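Local coordinates for protein omega transaminase (Pseudomonas sp., PDB 5LHA) that probably catalyses the pyridoxal-phosphate-dependent transfer of amino groups between amines or amino acids and carbonyl acceptors, as a class-III aminotransferase of fold type I, at residues Leu153-His158 with Gly168-Tyr173; Arg149-Arg154 with Ala226-Glu231; Thr189-Arg194 with Gly238-Pro243. All coordinates share one frame; numbering follows the deposited sequence.

Contact 1. Residues Leu153-His158 with Gly168-Tyr173; sequences LRNGYH and GGNGVY. With PMP (4'-deoxy-4'-aminopyridoxal-5'-phosphate), chain E.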
loop_
_atom_site.group_PDB
_atom_site.type_symbol
_atom_site.label_atom_id
_atom_site.label_comp_id
_atom_site.label_asym_id
_atom_site.label_seq_id
_atom_site.Cartn_x
_atom_site.Cartn_y
_atom_site.Cartn_z
ATOM N N LEU A 153 0.567 17.046 -9.817
ATOM C CA LEU A 153 -0.474 18.019 -10.095
ATOM C C LEU A 153 -1.649 17.366 -10.807
ATOM O O LEU A 153 -1.488 16.396 -11.553
ATOM C CB LEU A 153 0.068 19.160 -10.966
ATOM C CG LEU A 153 1.323 19.889 -10.467
ATOM C CD1 LEU A 153 1.745 20.980 -11.447
ATOM C CD2 LEU A 153 1.058 20.483 -9.102
ATOM N N ARG A 154 -2.832 17.922 -10.573
ATOM C CA ARG A 154 -4.005 17.518 -11.325
ATOM C C ARG A 154 -3.763 17.726 -12.809
ATOM O O ARG A 154 -3.054 18.650 -13.218
ATOM C CB ARG A 154 -5.225 18.314 -10.877
ATOM C CG ARG A 154 -5.931 17.717 -9.680
ATOM C CD ARG A 154 -7.113 18.570 -9.259
ATOM N NE ARG A 154 -8.189 17.765 -8.696
ATOM C CZ ARG A 154 -8.311 17.475 -7.407
ATOM N NH1 ARG A 154 -7.416 17.927 -6.537
ATOM N NH2 ARG A 154 -9.332 16.732 -6.992
ATOM N N ASN A 155 -4.345 16.833 -13.615
ATOM C CA ASN A 155 -4.212 16.845 -15.072
ATOM C C ASN A 155 -2.777 16.588 -15.519
ATOM O O ASN A 155 -2.467 16.695 -16.711
ATOM C CB ASN A 155 -4.762 18.149 -15.662
ATOM C CG ASN A 155 -6.284 18.182 -15.663
ATOM O OD1 ASN A 155 -6.926 18.104 -14.616
ATOM N ND2 ASN A 155 -6.866 18.292 -16.851
ATOM N N GLY A 156 -1.890 16.278 -14.578
ATOM C CA GLY A 156 -0.536 15.929 -14.949
ATOM C C GLY A 156 -0.497 14.537 -15.557
ATOM O O GLY A 156 -1.244 13.642 -15.167
ATOM N N TYR A 157 0.366 14.364 -16.552
ATOM C CA TYR A 157 0.510 13.074 -17.206
ATOM C C TYR A 157 1.980 12.699 -17.264
ATOM O O TYR A 157 2.794 13.460 -17.786
ATOM C CB TYR A 157 -0.111 13.084 -18.602
ATOM C CG TYR A 157 0.069 11.774 -19.307
ATOM C CD1 TYR A 157 -0.663 10.653 -18.934
ATOM C CD2 TYR A 157 0.946 11.659 -20.363
ATOM C CE1 TYR A 157 -0.495 9.448 -19.587
ATOM C CE2 TYR A 157 1.108 10.469 -21.020
ATOM C CZ TYR A 157 0.398 9.371 -20.638
ATOM O OH TYR A 157 0.585 8.189 -21.297
ATOM N N HIS A 158 2.298 11.495 -16.777
ATOM C CA HIS A 158 3.678 11.065 -16.616
ATOM C C HIS A 158 3.873 9.622 -17.083
ATOM O O HIS A 158 4.740 8.908 -16.569
ATOM C CB HIS A 158 4.104 11.214 -15.150
ATOM C CG HIS A 158 3.803 12.562 -14.575
ATOM N ND1 HIS A 158 4.498 13.695 -14.939
ATOM C CD2 HIS A 158 2.846 12.969 -13.709
ATOM C CE1 HIS A 158 3.999 14.738 -14.300
ATOM N NE2 HIS A 158 2.993 14.323 -13.550
ATOM N N GLY A 168 -0.176 10.173 -11.967
ATOM C CA GLY A 168 -0.933 10.896 -12.979
ATOM C C GLY A 168 -2.176 11.538 -12.384
ATOM O O GLY A 168 -2.844 10.968 -11.525
ATOM N N GLY A 169 -2.504 12.727 -12.874
ATOM C CA GLY A 169 -3.591 13.516 -12.335
ATOM C C GLY A 169 -4.896 13.440 -13.097
ATOM O O GLY A 169 -5.789 14.257 -12.836
ATOM N N ASN A 170 -5.040 12.490 -14.024
ATOM C CA ASN A 170 -6.268 12.286 -14.790
ATOM C C ASN A 170 -6.783 10.889 -14.491
ATOM O O ASN A 170 -6.060 9.907 -14.694
ATOM C CB ASN A 170 -6.031 12.423 -16.297
ATOM C CG ASN A 170 -5.450 13.764 -16.688
ATOM O OD1 ASN A 170 -6.136 14.784 -16.665
ATOM N ND2 ASN A 170 -4.177 13.767 -17.062
ATOM N N GLY A 171 -8.037 10.806 -14.035
ATOM C CA GLY A 171 -8.613 9.532 -13.645
ATOM C C GLY A 171 -8.732 8.521 -14.773
ATOM O O GLY A 171 -8.665 7.314 -14.531
ATOM N N VAL A 172 -8.929 8.988 -16.013
ATOM C CA VAL A 172 -9.190 8.062 -17.121
ATOM C C VAL A 172 -8.092 7.010 -17.253
ATOM O O VAL A 172 -8.371 5.870 -17.638
ATOM C CB VAL A 172 -9.391 8.831 -18.444
ATOM C CG1 VAL A 172 -10.635 9.703 -18.365
ATOM C CG2 VAL A 172 -8.164 9.666 -18.791
ATOM N N TYR A 173 -6.854 7.344 -16.874
ATOM C CA TYR A 173 -5.735 6.406 -16.918
ATOM C C TYR A 173 -5.656 5.483 -15.714
ATOM O O TYR A 173 -4.815 4.574 -15.717
ATOM C CB TYR A 173 -4.404 7.158 -17.020
ATOM C CG TYR A 173 -4.329 8.113 -18.181
ATOM C CD1 TYR A 173 -4.028 7.661 -19.457
ATOM C CD2 TYR A 173 -4.581 9.462 -18.006
ATOM C CE1 TYR A 173 -3.963 8.532 -20.517
ATOM C CE2 TYR A 173 -4.522 10.339 -19.064
ATOM C CZ TYR A 173 -4.213 9.868 -20.313
ATOM O OH TYR A 173 -4.154 10.748 -21.366
HETATM N N1 PMP E . 5.227 12.335 -19.538
HETATM C C2 PMP E . 4.808 13.244 -20.496
HETATM C C2A PMP E . 4.686 14.709 -20.176
HETATM C C3 PMP E . 4.149 12.754 -21.615
HETATM O O3 PMP E . 3.402 13.591 -22.400
HETATM C C4 PMP E . 4.241 11.400 -21.933
HETATM C C4A PMP E . 3.589 10.884 -23.198
HETATM N N4A PMP E . 2.792 11.922 -23.818
HETATM C C5 PMP E . 4.923 10.527 -21.083
HETATM C C6 PMP E . 5.416 11.016 -19.874
HETATM C C5A PMP E . 5.112 9.073 -21.488
HETATM O O4P PMP E . 5.851 8.981 -22.696
HETATM P P PMP E . 5.950 7.614 -23.555
HETATM O O1P PMP E . 4.701 7.546 -24.414
HETATM O O2P PMP E . 7.170 7.700 -24.448
HETATM O O3P PMP E . 6.018 6.380 -22.678
HETATM O O HOH W 1 -3.047 11.477 -16.033
#
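Tyr157, its CG anti to the backbone N (chi1 178°), carries its ring between the cofactor and Tyr173, a worked case of one ring serving two neighbours. Tyr157 and His158 belong to the PMP pocket, Tyr157 O lying 3.2 Å from PMP N1. PMP C4A lies at the ring edge, near its plane, 3.3 Å from Tyr157 CE2. On the other flank Tyr157 CE1 sits over one face of Tyr173, displaced toward the rim and 3.7 Å from Tyr173 CE1, the planes oblique at 38°, with Val172 CG2 over the opposite face. An alanine in place of Tyr157 would probably open a gap between the cofactor and Tyr173, leaving PMP C4A and the face of Tyr173 without their shared neighbour.

Behind the ring, Gly156 O takes a nearly straight bond from Gly169 N (2.8 Å) and a second from a water, which also accepts from Asn170 ND2. Asn155 N bonds Gly169 O at 3.1 Å, coming from above the carbonyl plane. Gly169 lies so close that a side chain would strike Leu153 O. The Asn155 and Asn170 amides are 76° apart, with Asn170 OD1 3.2 Å from Asn155 CA. Asn155 ND2 is held instead by Gly237 O.

The type II turn Leu153-Gly156 begins at the last residue of strand 149-153, and Gly168-Tyr173 leaves helix 162-166 toward strand 184-187; Val172 and Tyr173 there pack against a neighbouring subunit.

Contact 2. Residues Arg149-Arg154 with Ala226-Glu231; sequences RFLSLR and AALIAE. With PMP (4'-deoxy-4'-aminopyridoxal-5'-phosphate), chain E.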
loop_
_atom_site.group_PDB
_atom_site.type_symbol
_atom_site.label_atom_id
_atom_site.label_comp_id
_atom_site.label_asym_id
_atom_site.label_seq_id
_atom_site.Cartn_x
_atom_site.Cartn_y
_atom_site.Cartn_z
ATOM N N ARG A 149 7.233 9.644 -0.130
ATOM C CA ARG A 149 6.032 10.089 -0.817
ATOM C C ARG A 149 6.360 10.984 -2.011
ATOM O O ARG A 149 7.414 11.621 -2.078
ATOM C CB ARG A 149 5.128 10.814 0.172
ATOM C CG ARG A 149 4.598 9.910 1.280
ATOM C CD ARG A 149 3.934 10.769 2.328
ATOM N NE ARG A 149 3.353 9.992 3.417
ATOM C CZ ARG A 149 3.009 10.504 4.594
ATOM N NH1 ARG A 149 3.240 11.785 4.858
ATOM N NH2 ARG A 149 2.471 9.727 5.524
ATOM N N PHE A 150 5.416 11.051 -2.951
ATOM C CA PHE A 150 5.565 11.841 -4.168
ATOM C C PHE A 150 4.384 12.795 -4.303
ATOM O O PHE A 150 3.247 12.428 -4.001
ATOM C CB PHE A 150 5.639 10.950 -5.431
ATOM C CG PHE A 150 6.808 9.981 -5.460
ATOM C CD1 PHE A 150 8.111 10.431 -5.406
ATOM C CD2 PHE A 150 6.589 8.617 -5.606
ATOM C CE1 PHE A 150 9.179 9.532 -5.457
ATOM C CE2 PHE A 150 7.646 7.722 -5.661
ATOM C CZ PHE A 150 8.945 8.183 -5.585
ATOM N N LEU A 151 4.646 14.016 -4.764
ATOM C CA LEU A 151 3.598 14.972 -5.089
ATOM C C LEU A 151 3.514 15.164 -6.600
ATOM O O LEU A 151 4.529 15.143 -7.298
ATOM C CB LEU A 151 3.856 16.333 -4.427
ATOM C CG LEU A 151 4.037 16.393 -2.905
ATOM C CD1 LEU A 151 4.339 17.818 -2.421
ATOM C CD2 LEU A 151 2.832 15.833 -2.166
ATOM N N SER A 152 2.299 15.393 -7.096
ATOM C CA SER A 152 2.109 15.739 -8.499
ATOM C C SER A 152 0.842 16.580 -8.602
ATOM O O SER A 152 0.145 16.816 -7.606
ATOM C CB SER A 152 2.065 14.495 -9.409
ATOM O OG SER A 152 0.923 13.673 -9.188
ATOM N N LEU A 153 0.567 17.046 -9.817
ATOM C CA LEU A 153 -0.474 18.019 -10.095
ATOM C C LEU A 153 -1.649 17.366 -10.807
ATOM O O LEU A 153 -1.488 16.396 -11.553
ATOM C CB LEU A 153 0.068 19.160 -10.966
ATOM C CG LEU A 153 1.323 19.889 -10.467
ATOM C CD1 LEU A 153 1.745 20.980 -11.447
ATOM C CD2 LEU A 153 1.058 20.483 -9.102
ATOM N N ARG A 154 -2.832 17.922 -10.573
ATOM C CA ARG A 154 -4.005 17.518 -11.325
ATOM C C ARG A 154 -3.763 17.726 -12.809
ATOM O O ARG A 154 -3.054 18.650 -13.218
ATOM C CB ARG A 154 -5.225 18.314 -10.877
ATOM C CG ARG A 154 -5.931 17.717 -9.680
ATOM C CD ARG A 154 -7.113 18.570 -9.259
ATOM N NE ARG A 154 -8.189 17.765 -8.696
ATOM C CZ ARG A 154 -8.311 17.475 -7.407
ATOM N NH1 ARG A 154 -7.416 17.927 -6.537
ATOM N NH2 ARG A 154 -9.332 16.732 -6.992
ATOM N N ALA A 226 9.638 12.488 -0.965
ATOM C CA ALA A 226 10.837 12.286 -1.778
ATOM C C ALA A 226 10.950 13.321 -2.892
ATOM O O ALA A 226 12.014 13.925 -3.076
ATOM C CB ALA A 226 10.846 10.873 -2.365
ATOM N N ALA A 227 9.872 13.550 -3.642
ATOM C CA ALA A 227 9.979 14.441 -4.787
ATOM C C ALA A 227 8.612 14.977 -5.179
ATOM O O ALA A 227 7.570 14.417 -4.823
ATOM C CB ALA A 227 10.641 13.738 -5.972
ATOM N N LEU A 228 8.644 16.104 -5.887
ATOM C CA LEU A 228 7.499 16.671 -6.585
ATOM C C LEU A 228 7.778 16.625 -8.082
ATOM O O LEU A 228 8.844 17.059 -8.529
ATOM C CB LEU A 228 7.247 18.114 -6.133
ATOM C CG LEU A 228 6.058 18.927 -6.659
ATOM C CD1 LEU A 228 5.669 19.970 -5.622
ATOM C CD2 LEU A 228 6.359 19.613 -7.974
ATOM N N ILE A 229 6.817 16.128 -8.857
ATOM C CA ILE A 229 6.971 16.007 -10.302
ATOM C C ILE A 229 5.921 16.862 -10.995
ATOM O O ILE A 229 4.747 16.862 -10.607
ATOM C CB ILE A 229 6.889 14.533 -10.755
ATOM C CG1 ILE A 229 7.094 14.424 -12.264
ATOM C CG2 ILE A 229 5.597 13.867 -10.271
ATOM C CD1 ILE A 229 7.344 13.012 -12.736
ATOM N N ALA A 230 6.348 17.597 -12.018
ATOM C CA ALA A 230 5.444 18.503 -12.702
ATOM C C ALA A 230 5.964 18.774 -14.104
ATOM O O ALA A 230 7.176 18.819 -14.339
ATOM C CB ALA A 230 5.280 19.813 -11.922
ATOM N N GLU A 231 5.021 18.952 -15.037
ATOM C CA GLU A 231 5.353 19.333 -16.403
ATOM C C GLU A 231 5.411 20.849 -16.496
ATOM O O GLU A 231 4.505 21.526 -15.998
ATOM C CB GLU A 231 4.309 18.819 -17.384
ATOM C CG GLU A 231 4.029 17.333 -17.342
ATOM C CD GLU A 231 2.639 17.013 -17.872
ATOM O OE1 GLU A 231 2.419 17.085 -19.098
ATOM O OE2 GLU A 231 1.744 16.740 -17.052
HETATM N N1 PMP E . 5.227 12.335 -19.538
HETATM C C2 PMP E . 4.808 13.244 -20.496
HETATM C C2A PMP E . 4.686 14.709 -20.176
HETATM C C3 PMP E . 4.149 12.754 -21.615
HETATM O O3 PMP E . 3.402 13.591 -22.400
HETATM C C4 PMP E . 4.241 11.400 -21.933
HETATM C C4A PMP E . 3.589 10.884 -23.198
HETATM N N4A PMP E . 2.792 11.922 -23.818
HETATM C C5 PMP E . 4.923 10.527 -21.083
HETATM C C6 PMP E . 5.416 11.016 -19.874
HETATM C C5A PMP E . 5.112 9.073 -21.488
HETATM O O4P PMP E . 5.851 8.981 -22.696
HETATM P P PMP E . 5.950 7.614 -23.555
HETATM O O1P PMP E . 4.701 7.546 -24.414
HETATM O O2P PMP E . 7.170 7.700 -24.448
HETATM O O3P PMP E . 6.018 6.380 -22.678
#
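Strands 149-153 and 225-230, paired through Phe150 with Ala227 and Leu151 with Leu228, are parallel neighbours in the seven-stranded central sheet of the fold type I cofactor domain. Ala227 O accepts from Leu151 N at 3.0 Å, and Leu151 O accepts from Ile229 N at 2.9 Å. Arg149 O takes a bond from Ala226 N and a weak one from Ala227 N.

On one face of the sheet Phe150 CD1 lies 4.2 Å from Ala227 CB; Phe150 CE1 also reaches Ala226 CB. On the other, Leu151 CB meets Leu228 CG at 4.1 Å, and helix 246-256 packs on Leu228. Leu153 CD1 touches Ala230 CB. Ile229 CG2, between the backbone N and the carbonyl carbon, presses to 3.4 Å from Leu151 O and also meets Ser152 CB; Ser152 OG bonds Val167 O.

Regular pairing then lapses. Leu153 N stands 4.3 Å from Ile229 O, a buried carbonyl with no hydrogen-bonding partner in the model, approached by a CA-H...O contact from Ser152 CA, 3.6 Å away. Where the strands part, Glu231 brings OE1 to 3.5 Å from PMP C2A. Bonds of OE1 to Gly235 N and of OE2 to Tyr157 N probably hold this carboxylate fixed at the cofactor edge.

Contact 3. Residues Thr189-Arg194 with Gly238-Pro243; sequences TPWLYR and GVIVPP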
loop_
_atom_site.group_PDB
_atom_site.type_symbol
_atom_site.label_atom_id
_atom_site.label_comp_id
_atom_site.label_asym_id
_atom_site.label_seq_id
_atom_site.Cartn_x
_atom_site.Cartn_y
_atom_site.Cartn_z
ATOM N N THR A 189 -3.864 22.240 -10.121
ATOM C CA THR A 189 -2.944 22.840 -11.076
ATOM C C THR A 189 -3.286 24.311 -11.294
ATOM O O THR A 189 -4.462 24.690 -11.239
ATOM C CB THR A 189 -2.982 22.096 -12.413
ATOM O OG1 THR A 189 -2.140 22.762 -13.359
ATOM C CG2 THR A 189 -4.404 22.030 -12.965
ATOM N N PRO A 190 -2.295 25.183 -11.510
ATOM C CA PRO A 190 -2.605 26.600 -11.753
ATOM C C PRO A 190 -3.188 26.830 -13.143
ATOM O O PRO A 190 -2.510 27.302 -14.065
ATOM C CB PRO A 190 -1.252 27.289 -11.555
ATOM C CG PRO A 190 -0.263 26.243 -11.891
ATOM C CD PRO A 190 -0.844 24.948 -11.413
ATOM N N TRP A 191 -4.469 26.474 -13.279
ATOM C CA TRP A 191 -5.211 26.455 -14.536
ATOM C C TRP A 191 -6.220 27.596 -14.496
ATOM O O TRP A 191 -7.157 27.572 -13.691
ATOM C CB TRP A 191 -5.909 25.109 -14.717
ATOM C CG TRP A 191 -6.568 24.870 -16.062
ATOM C CD1 TRP A 191 -6.440 25.623 -17.197
ATOM C CD2 TRP A 191 -7.457 23.798 -16.393
ATOM N NE1 TRP A 191 -7.194 25.081 -18.215
ATOM C CE2 TRP A 191 -7.829 23.962 -17.747
ATOM C CE3 TRP A 191 -7.979 22.715 -15.677
ATOM C CZ2 TRP A 191 -8.696 23.083 -18.396
ATOM C CZ3 TRP A 191 -8.840 21.843 -16.323
ATOM C CH2 TRP A 191 -9.187 22.030 -17.671
ATOM N N LEU A 192 -6.003 28.615 -15.328
ATOM C CA LEU A 192 -6.848 29.806 -15.267
ATOM C C LEU A 192 -8.274 29.513 -15.730
ATOM O O LEU A 192 -9.239 30.047 -15.167
ATOM C CB LEU A 192 -6.237 30.912 -16.127
ATOM C CG LEU A 192 -4.980 31.623 -15.636
ATOM C CD1 LEU A 192 -4.121 32.024 -16.831
ATOM C CD2 LEU A 192 -5.377 32.837 -14.823
ATOM N N TYR A 193 -8.430 28.635 -16.724
ATOM C CA TYR A 193 -9.755 28.393 -17.284
ATOM C C TYR A 193 -10.651 27.635 -16.302
ATOM O O TYR A 193 -11.855 27.907 -16.226
ATOM C CB TYR A 193 -9.634 27.656 -18.622
ATOM C CG TYR A 193 -10.875 27.789 -19.476
ATOM C CD1 TYR A 193 -11.298 29.038 -19.931
ATOM C CD2 TYR A 193 -11.649 26.679 -19.796
ATOM C CE1 TYR A 193 -12.447 29.171 -20.696
ATOM C CE2 TYR A 193 -12.797 26.804 -20.567
ATOM C CZ TYR A 193 -13.193 28.052 -21.011
ATOM O OH TYR A 193 -14.340 28.181 -21.767
ATOM N N ARG A 194 -10.096 26.676 -15.553
ATOM C CA ARG A 194 -10.861 25.888 -14.578
ATOM C C ARG A 194 -10.007 25.682 -13.335
ATOM O O ARG A 194 -8.989 24.987 -13.406
ATOM C CB ARG A 194 -11.280 24.530 -15.147
ATOM C CG ARG A 194 -12.244 24.564 -16.320
ATOM C CD ARG A 194 -12.759 23.164 -16.630
ATOM N NE ARG A 194 -13.618 23.137 -17.813
ATOM C CZ ARG A 194 -13.178 23.083 -19.068
ATOM N NH1 ARG A 194 -11.874 23.040 -19.328
ATOM N NH2 ARG A 194 -14.051 23.065 -20.066
ATOM N N GLY A 238 -4.223 18.957 -21.330
ATOM C CA GLY A 238 -4.947 19.986 -22.056
ATOM C C GLY A 238 -4.192 21.258 -22.402
ATOM O O GLY A 238 -4.819 22.291 -22.652
ATOM N N VAL A 239 -2.865 21.180 -22.509
ATOM C CA VAL A 239 -1.992 22.329 -22.749
ATOM C C VAL A 239 -2.298 23.416 -21.725
ATOM O O VAL A 239 -2.724 24.524 -22.068
ATOM C CB VAL A 239 -2.122 22.858 -24.191
ATOM C CG1 VAL A 239 -1.054 23.906 -24.476
ATOM C CG2 VAL A 239 -2.020 21.711 -25.184
ATOM N N ILE A 240 -2.039 23.119 -20.458
ATOM C CA ILE A 240 -2.232 24.087 -19.386
ATOM C C ILE A 240 -0.907 24.804 -19.175
ATOM O O ILE A 240 0.082 24.193 -18.767
ATOM C CB ILE A 240 -2.719 23.413 -18.101
ATOM C CG1 ILE A 240 -4.057 22.718 -18.366
ATOM C CG2 ILE A 240 -2.844 24.437 -16.982
ATOM C CD1 ILE A 240 -4.351 21.559 -17.440
ATOM N N VAL A 241 -0.886 26.090 -19.504
ATOM C CA VAL A 241 0.310 26.922 -19.336
ATOM C C VAL A 241 0.214 27.570 -17.954
ATOM O O VAL A 241 -0.692 28.387 -17.730
ATOM C CB VAL A 241 0.407 27.986 -20.438
ATOM C CG1 VAL A 241 1.732 28.739 -20.333
ATOM C CG2 VAL A 241 0.251 27.364 -21.816
ATOM N N PRO A 242 1.102 27.232 -17.018
ATOM C CA PRO A 242 1.032 27.841 -15.692
ATOM C C PRO A 242 1.407 29.307 -15.773
ATOM O O PRO A 242 2.061 29.734 -16.740
ATOM C CB PRO A 242 2.063 27.043 -14.881
ATOM C CG PRO A 242 3.033 26.590 -15.889
ATOM C CD PRO A 242 2.227 26.291 -17.124
ATOM N N PRO A 243 0.985 30.113 -14.803
ATOM C CA PRO A 243 1.483 31.490 -14.712
ATOM C C PRO A 243 2.998 31.534 -14.542
ATOM O O PRO A 243 3.640 30.576 -14.104
ATOM C CB PRO A 243 0.759 32.049 -13.482
ATOM C CG PRO A 243 -0.465 31.198 -13.347
ATOM C CD PRO A 243 -0.048 29.828 -13.792
HETATM O O HOH W 2 -3.117 28.691 -16.586
#
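Trp191 and Ile240 form the heart of this meeting of two irregular loops, one following strand 184-187 and the other following strand 225-230. Each loop has its own turn feature: Pro190 centres an inverse gamma turn, and Val239 and Ile240 both face Gln234 in a G1 beta bulge.

The ring contact is a CH-pi interaction. Ile240 CG1 stands 3.8 Å from the centroid of the five-membered ring of Trp191, only 4° off its normal. Ile240 CD1 lies over the middle of the whole indole, 4.0 Å above its plane. CG1 and CD1 thus lie over the indole, while Ile240 CG2 meets the rim at Trp191 CD1, 3.8 Å away. Trp191 CG is anti to its backbone N (chi1 -172°), which sets the direction in which the indole leaves the chain, and the opposite face is occupied by Arg194 CB. Arg194 in turn is tied by a salt bridge to Asp391, on strand 387-393.

Apolar packing continues among three prolines. The rings of Pro190 and Pro242 lie side by side, pointing the same way, with Pro190 CG 3.9 Å from Pro242 CB. Pro243 CD approaches Pro190 CB more closely, at 3.6 Å, and Pro243 also packs on helix 202-220.

Polar links are indirect, since no hydrogen bond runs straight from one loop to the other. Thr189 OG1, beside Ile240 CG2, bonds Gln234. Between the backbones a single water donates to Pro190 O and to Val241 O, the latter at 2.7 Å, and accepts from Leu192 N.

In the fold
Contacts 1 and 2 meet at the cofactor, and contact 3 adjoins contact 1 on its outer side. Contacts 1 and 2 share Leu153 and Arg154, their centres are about 11 Å apart, and both touch PMP; they are joined where Glu231 OE2 takes a probable hydrogen bond from Tyr157 N at 2.8 Å, so the carboxylate beside the cofactor methyl also anchors the backbone of the tyrosine. His158, whose ND1 bonds Asp264, packs on Ile229 (His158 ND1 to Ile229 CD1, 3.7 Å). Contact 3 lies farther out, the side chain of Ile240 about 12 Å from PMP. It abuts contact 1 through Asn155 CB, 3.9 Å from Ile240 CD1, and through Arg154 O, beside Thr189 CB.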